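Pentalenene synthase (Streptomyces chartreusis NRRL 3882, PDB 6Q4S) probably cyclises (2E,6E)-farnesyl diphosphate to the bicyclic sesquiterpenol 7-epi-alpha-eudesmol, with magnesium as cofactor. Local coordinates at residues 23-28 / 65-70; 16-21 / 61-66. All coordinates share one frame; numbering follows the deposited sequence.

Contact 1: residues 23-28 / 65-70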
loop_
_atom_site.group_PDB
_atom_site.type_symbol
_atom_site.label_atom_id
_atom_site.label_comp_id
_atom_site.label_asym_id
_atom_site.label_seq_id
_atom_site.Cartn_x
_atom_site.Cartn_y
_atom_site.Cartn_z
ATOM N N ARG A 23 13.317 -27.077 2.698
ATOM C CA ARG A 23 12.293 -27.740 3.533
ATOM C C ARG A 23 12.807 -27.992 4.922
ATOM O O ARG A 23 12.139 -27.735 5.902
ATOM C CB ARG A 23 11.816 -29.097 2.916
ATOM C CG ARG A 23 10.597 -29.716 3.557
ATOM C CD ARG A 23 10.540 -31.242 3.481
ATOM N NE ARG A 23 10.555 -31.689 2.105
ATOM C CZ ARG A 23 9.481 -31.685 1.318
ATOM N NH1 ARG A 23 8.322 -31.204 1.750
ATOM N NH2 ARG A 23 9.572 -32.118 0.079
ATOM N N ALA A 24 13.997 -28.568 5.019
ATOM C CA ALA A 24 14.537 -28.909 6.313
ATOM C C ALA A 24 14.728 -27.679 7.216
ATOM O O ALA A 24 14.348 -27.699 8.356
ATOM C CB ALA A 24 15.883 -29.673 6.144
ATOM N N ARG A 25 15.294 -26.625 6.694
ATOM C CA ARG A 25 15.420 -25.377 7.480
ATOM C C ARG A 25 14.058 -24.750 7.833
ATOM O O ARG A 25 13.852 -24.185 8.934
ATOM C CB ARG A 25 16.262 -24.389 6.692
ATOM C CG ARG A 25 17.710 -24.835 6.571
ATOM C CD ARG A 25 18.530 -23.837 5.801
ATOM N NE ARG A 25 19.873 -23.689 6.356
ATOM C CZ ARG A 25 20.867 -24.582 6.237
ATOM N NH1 ARG A 25 20.695 -25.735 5.574
ATOM N NH2 ARG A 25 22.056 -24.324 6.798
ATOM N N HIS A 26 13.161 -24.814 6.854
ATOM C CA HIS A 26 11.795 -24.225 6.961
ATOM C C HIS A 26 11.043 -24.927 8.048
ATOM O O HIS A 26 10.415 -24.294 8.899
ATOM C CB HIS A 26 10.995 -24.300 5.619
ATOM C CG HIS A 26 9.547 -24.039 5.810
ATOM N ND1 HIS A 26 9.095 -22.814 6.242
ATOM C CD2 HIS A 26 8.467 -24.855 5.758
ATOM C CE1 HIS A 26 7.794 -22.879 6.430
ATOM N NE2 HIS A 26 7.387 -24.100 6.131
ATOM N N LEU A 27 11.099 -26.265 8.080
ATOM C CA LEU A 27 10.422 -26.992 9.152
ATOM C C LEU A 27 10.901 -26.726 10.571
ATOM O O LEU A 27 10.083 -26.770 11.516
ATOM C CB LEU A 27 10.381 -28.509 8.924
ATOM C CG LEU A 27 9.631 -28.937 7.671
ATOM C CD1 LEU A 27 9.919 -30.433 7.420
ATOM C CD2 LEU A 27 8.155 -28.632 7.832
ATOM N N ARG A 28 12.195 -26.508 10.732
ATOM C CA ARG A 28 12.735 -26.088 12.035
ATOM C C ARG A 28 12.305 -24.671 12.406
ATOM O O ARG A 28 11.987 -24.395 13.567
ATOM C CB ARG A 28 14.257 -26.168 11.974
ATOM C CG ARG A 28 14.678 -27.626 12.297
ATOM C CD ARG A 28 15.908 -28.018 11.534
ATOM N NE ARG A 28 16.956 -27.166 11.972
ATOM C CZ ARG A 28 17.908 -26.683 11.209
ATOM N NH1 ARG A 28 17.978 -26.978 9.921
ATOM N NH2 ARG A 28 18.805 -25.882 11.780
ATOM N N ASP A 65 17.191 -17.956 -0.171
ATOM C CA ASP A 65 15.932 -17.275 -0.519
ATOM C C ASP A 65 14.772 -18.262 -0.662
ATOM O O ASP A 65 13.641 -17.936 -0.323
ATOM C CB ASP A 65 16.099 -16.504 -1.800
ATOM C CG ASP A 65 16.985 -15.276 -1.632
ATOM O OD1 ASP A 65 17.198 -14.802 -0.489
ATOM O OD2 ASP A 65 17.346 -14.672 -2.658
ATOM N N MET A 66 15.057 -19.498 -1.040
ATOM C CA MET A 66 14.017 -20.523 -1.054
ATOM C C MET A 66 13.521 -20.765 0.351
ATOM O O MET A 66 12.298 -20.902 0.590
ATOM C CB MET A 66 14.495 -21.830 -1.706
ATOM C CG MET A 66 13.428 -22.904 -1.802
ATOM S SD MET A 66 11.850 -22.448 -2.613
ATOM C CE MET A 66 12.484 -22.095 -4.181
ATOM N N VAL A 67 14.435 -20.739 1.322
ATOM C CA VAL A 67 14.018 -20.847 2.715
ATOM C C VAL A 67 13.029 -19.680 3.162
ATOM O O VAL A 67 12.022 -19.958 3.754
ATOM C CB VAL A 67 15.202 -20.870 3.713
ATOM C CG1 VAL A 67 14.636 -21.052 5.130
ATOM C CG2 VAL A 67 16.133 -22.065 3.407
ATOM N N VAL A 68 13.389 -18.452 2.837
ATOM C CA VAL A 68 12.597 -17.257 3.157
ATOM C C VAL A 68 11.224 -17.402 2.475
ATOM O O VAL A 68 10.196 -17.165 3.102
ATOM C CB VAL A 68 13.337 -16.016 2.648
ATOM C CG1 VAL A 68 12.450 -14.745 2.697
ATOM C CG2 VAL A 68 14.583 -15.791 3.475
ATOM N N LEU A 69 11.215 -17.852 1.219
ATOM C CA LEU A 69 9.950 -18.066 0.493
ATOM C C LEU A 69 9.040 -19.117 1.112
ATOM O O LEU A 69 7.835 -18.882 1.248
ATOM C CB LEU A 69 10.167 -18.242 -0.994
ATOM C CG LEU A 69 10.706 -17.024 -1.726
ATOM C CD1 LEU A 69 11.449 -17.461 -2.973
ATOM C CD2 LEU A 69 9.679 -15.914 -2.048
ATOM N N MET A 70 9.584 -20.246 1.549
ATOM C CA MET A 70 8.811 -21.227 2.241
ATOM C C MET A 70 8.302 -20.684 3.563
ATOM O O MET A 70 7.164 -20.960 3.971
ATOM C CB MET A 70 9.585 -22.499 2.517
ATOM C CG MET A 70 10.066 -23.183 1.221
ATOM S SD MET A 70 11.000 -24.674 1.651
ATOM C CE MET A 70 11.086 -25.327 -0.027
#

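Contact 2: residues 16-21 / 61-66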
loop_
_atom_site.group_PDB
_atom_site.type_symbol
_atom_site.label_atom_id
_atom_site.label_comp_id
_atom_site.label_asym_id
_atom_site.label_seq_id
_atom_site.Cartn_x
_atom_site.Cartn_y
_atom_site.Cartn_z
ATOM N N SER A 16 12.481 -25.913 -8.392
ATOM C CA SER A 16 13.735 -25.651 -7.692
ATOM C C SER A 16 14.460 -26.937 -7.234
ATOM O O SER A 16 13.875 -27.854 -6.592
ATOM C CB SER A 16 13.525 -24.745 -6.501
ATOM O OG SER A 16 14.686 -24.590 -5.707
ATOM N N GLU A 17 15.766 -26.947 -7.479
ATOM C CA GLU A 17 16.662 -27.989 -6.894
ATOM C C GLU A 17 16.829 -27.901 -5.380
ATOM O O GLU A 17 17.300 -28.866 -4.706
ATOM C CB GLU A 17 18.027 -27.928 -7.596
ATOM C CG GLU A 17 18.877 -26.722 -7.222
ATOM C CD GLU A 17 20.127 -26.586 -8.077
ATOM O OE1 GLU A 17 20.739 -27.638 -8.416
ATOM O OE2 GLU A 17 20.509 -25.438 -8.397
ATOM N N HIS A 18 16.372 -26.792 -4.767
ATOM C CA HIS A 18 16.569 -26.620 -3.319
ATOM C C HIS A 18 15.481 -27.101 -2.427
ATOM O O HIS A 18 15.472 -26.848 -1.199
ATOM C CB HIS A 18 16.827 -25.131 -3.065
ATOM C CG HIS A 18 17.889 -24.589 -3.939
ATOM N ND1 HIS A 18 19.122 -25.204 -4.043
ATOM C CD2 HIS A 18 17.927 -23.503 -4.742
ATOM C CE1 HIS A 18 19.872 -24.503 -4.876
ATOM N NE2 HIS A 18 19.166 -23.478 -5.331
ATOM N N LEU A 19 14.557 -27.867 -2.979
ATOM C CA LEU A 19 13.416 -28.284 -2.172
ATOM C C LEU A 19 13.793 -28.933 -0.877
ATOM O O LEU A 19 13.320 -28.523 0.207
ATOM C CB LEU A 19 12.498 -29.190 -3.020
ATOM C CG LEU A 19 11.374 -29.896 -2.299
ATOM C CD1 LEU A 19 10.426 -28.906 -1.610
ATOM C CD2 LEU A 19 10.663 -30.778 -3.343
ATOM N N GLU A 20 14.626 -29.988 -0.916
ATOM C CA GLU A 20 14.935 -30.696 0.351
ATOM C C GLU A 20 15.824 -29.878 1.292
ATOM O O GLU A 20 15.603 -29.869 2.507
ATOM C CB GLU A 20 15.490 -32.153 0.129
ATOM C CG GLU A 20 14.508 -33.122 -0.549
ATOM C CD GLU A 20 13.106 -33.238 0.134
ATOM O OE1 GLU A 20 12.976 -33.096 1.377
ATOM O OE2 GLU A 20 12.080 -33.480 -0.565
ATOM N N TYR A 21 16.791 -29.160 0.736
ATOM C CA TYR A 21 17.685 -28.310 1.573
ATOM C C TYR A 21 16.817 -27.282 2.391
ATOM O O TYR A 21 16.914 -27.165 3.624
ATOM C CB TYR A 21 18.664 -27.554 0.634
ATOM C CG TYR A 21 19.414 -26.459 1.326
ATOM C CD1 TYR A 21 20.556 -26.739 2.075
ATOM C CD2 TYR A 21 18.939 -25.141 1.302
ATOM C CE1 TYR A 21 21.248 -25.718 2.721
ATOM C CE2 TYR A 21 19.608 -24.125 1.975
ATOM C CZ TYR A 21 20.760 -24.433 2.696
ATOM O OH TYR A 21 21.416 -23.421 3.344
ATOM N N ALA A 61 14.951 -19.463 -7.219
ATOM C CA ALA A 61 15.414 -18.843 -6.009
ATOM C C ALA A 61 16.755 -19.443 -5.658
ATOM O O ALA A 61 16.946 -20.671 -5.816
ATOM C CB ALA A 61 14.436 -19.100 -4.889
ATOM N N SER A 62 17.659 -18.622 -5.097
ATOM C CA SER A 62 18.815 -19.194 -4.442
ATOM C C SER A 62 18.352 -20.048 -3.297
ATOM O O SER A 62 17.174 -19.937 -2.867
ATOM C CB SER A 62 19.721 -18.098 -3.909
ATOM O OG SER A 62 19.113 -17.506 -2.790
ATOM N N ALA A 63 19.254 -20.854 -2.743
ATOM C CA ALA A 63 18.893 -21.730 -1.700
ATOM C C ALA A 63 18.463 -21.004 -0.433
ATOM O O ALA A 63 17.562 -21.498 0.293
ATOM C CB ALA A 63 20.012 -22.711 -1.389
ATOM N N ASP A 64 19.115 -19.893 -0.077
ATOM C CA ASP A 64 18.754 -19.259 1.176
ATOM C C ASP A 64 17.381 -18.528 0.996
ATOM O O ASP A 64 16.635 -18.387 1.945
ATOM C CB ASP A 64 19.800 -18.250 1.617
ATOM C CG ASP A 64 21.138 -18.901 2.020
ATOM O OD1 ASP A 64 21.163 -20.023 2.599
ATOM O OD2 ASP A 64 22.154 -18.230 1.771
ATOM N N ASP A 65 17.191 -17.956 -0.171
ATOM C CA ASP A 65 15.932 -17.275 -0.519
ATOM C C ASP A 65 14.772 -18.262 -0.662
ATOM O O ASP A 65 13.641 -17.936 -0.323
ATOM C CB ASP A 65 16.099 -16.504 -1.800
ATOM C CG ASP A 65 16.985 -15.276 -1.632
ATOM O OD1 ASP A 65 17.198 -14.802 -0.489
ATOM O OD2 ASP A 65 17.346 -14.672 -2.658
ATOM N N MET A 66 15.057 -19.498 -1.040
ATOM C CA MET A 66 14.017 -20.523 -1.054
ATOM C C MET A 66 13.521 -20.765 0.351
ATOM O O MET A 66 12.298 -20.902 0.590
ATOM C CB MET A 66 14.495 -21.830 -1.706
ATOM C CG MET A 66 13.428 -22.904 -1.802
ATOM S SD MET A 66 11.850 -22.448 -2.613
ATOM C CE MET A 66 12.484 -22.095 -4.181
HETATM O O HOH W 1 15.910 -22.717 -7.142
#

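Contact 1: residues 23-28 / 65-70
Val-67 meets Arg-25 with its two methyls. CG2 lies 3.8 Å from Arg-25 CD, and both CG1 and CG2 come near Arg-25 CB. The arginine thus offers the aliphatic part of its chain here. CG1 also approaches the backbone N of His-26, where the two backbones are nearest, with CA atoms of Val-67 and His-26 5.9 Å apart.

One turn on, Met-70 makes the larger contact. Its CB sits over one face of the His-26 ring, 3.9 Å from the centroid and offset toward the rim, a CH-pi contact. Met-70 O lies 3.2 Å from His-26 CE1. The ring is held at both nitrogens, ND1 by Asn-71 OD1 and NE2 by Tyr-45 OH, which fixes its rotation. Met-70 CG is anti to its own carbonyl carbon (chi1 -61°), and the extended chain beyond it carries SD to 3.5 Å from Arg-23 N. Arg-23 forms salt bridges with Asp-49 (NH1) and Glu-20 (NE).

No hydrogen bond joins the two segments. Their axes cross at -44° with a closest approach of 8.9 Å, a helix-helix packing in the all-helical terpene synthase fold. Pro-51 of helix 50-57 touches Arg-23, His-26 and Met-70, while helix 39-47 packs on Leu-27.

Contact 2: residues 16-21 / 61-66
His-18 and Ala-63 meet where two helices of the all-helical terpene synthase fold begin. Each start is preceded by an N-cap residue, His-18 for helix 19-32 and Ser-62 for helix 63-79. Residues 16-19 form a type I beta turn.

The ring contacts come first. Ala-63 CB lies over the centre of the His-18 ring, 3.8 Å from its centroid and 10° off the normal, a CH-pi contact. Glu-17 CG, from the same segment, lies over the opposite face near the rim. Ala-61 O approaches the ring edge in plane, 3.2 Å from His-18 CD2. The same Ala-63 methyl also touches Tyr-21 CE2, so it packs against both aromatic side chains.

Van der Waals contact continues at Met-66. Its chain bends at chi2 and again at chi3, and CE comes to 3.7 Å from both CB and the hydroxyl oxygen OG of Ser-16.

One direct bond and one water bridge cross the contact. Tyr-21 OH gives a weak hydrogen bond to Asp-64 OD1, with ring and carboxylate planes 47° apart. Within the segments, Ser-62 OG caps its helix by accepting from Asp-65 N, and Ser-16 OG accepts from His-18 N at 2.9 Å, which makes an ST turn. That same hydroxyl donates to a water at 2.7 Å between OG and the water oxygen, and the water in turn donates to Ala-61 O at 2.6 Å from its oxygen.

Both contacts join helix 19-32 to helix 63-79, with centres about 8 Å apart. Contact 2 lies at the N-terminal starts of the helices and takes in the turns before them; contact 1 lies further along. Both are partly buried. Buried His-26 and Met-70 carry much of contact 1, with Arg-25 exposed at its edge. Contact 2 has buried Ser-16, Ala-61 and Met-66, and exposed Asp-64. Contact 1 has no hydrogen bond across it, whereas contact 2 adds a water bridge and a weak tyrosine-aspartate bond. Each places an aliphatic carbon over a histidine face. Val-67 CG2 near Tyr-21 CE2 and Met-70 CE near Leu-19 O make them continuous. Both lie away from the probable magnesium and substrate sites.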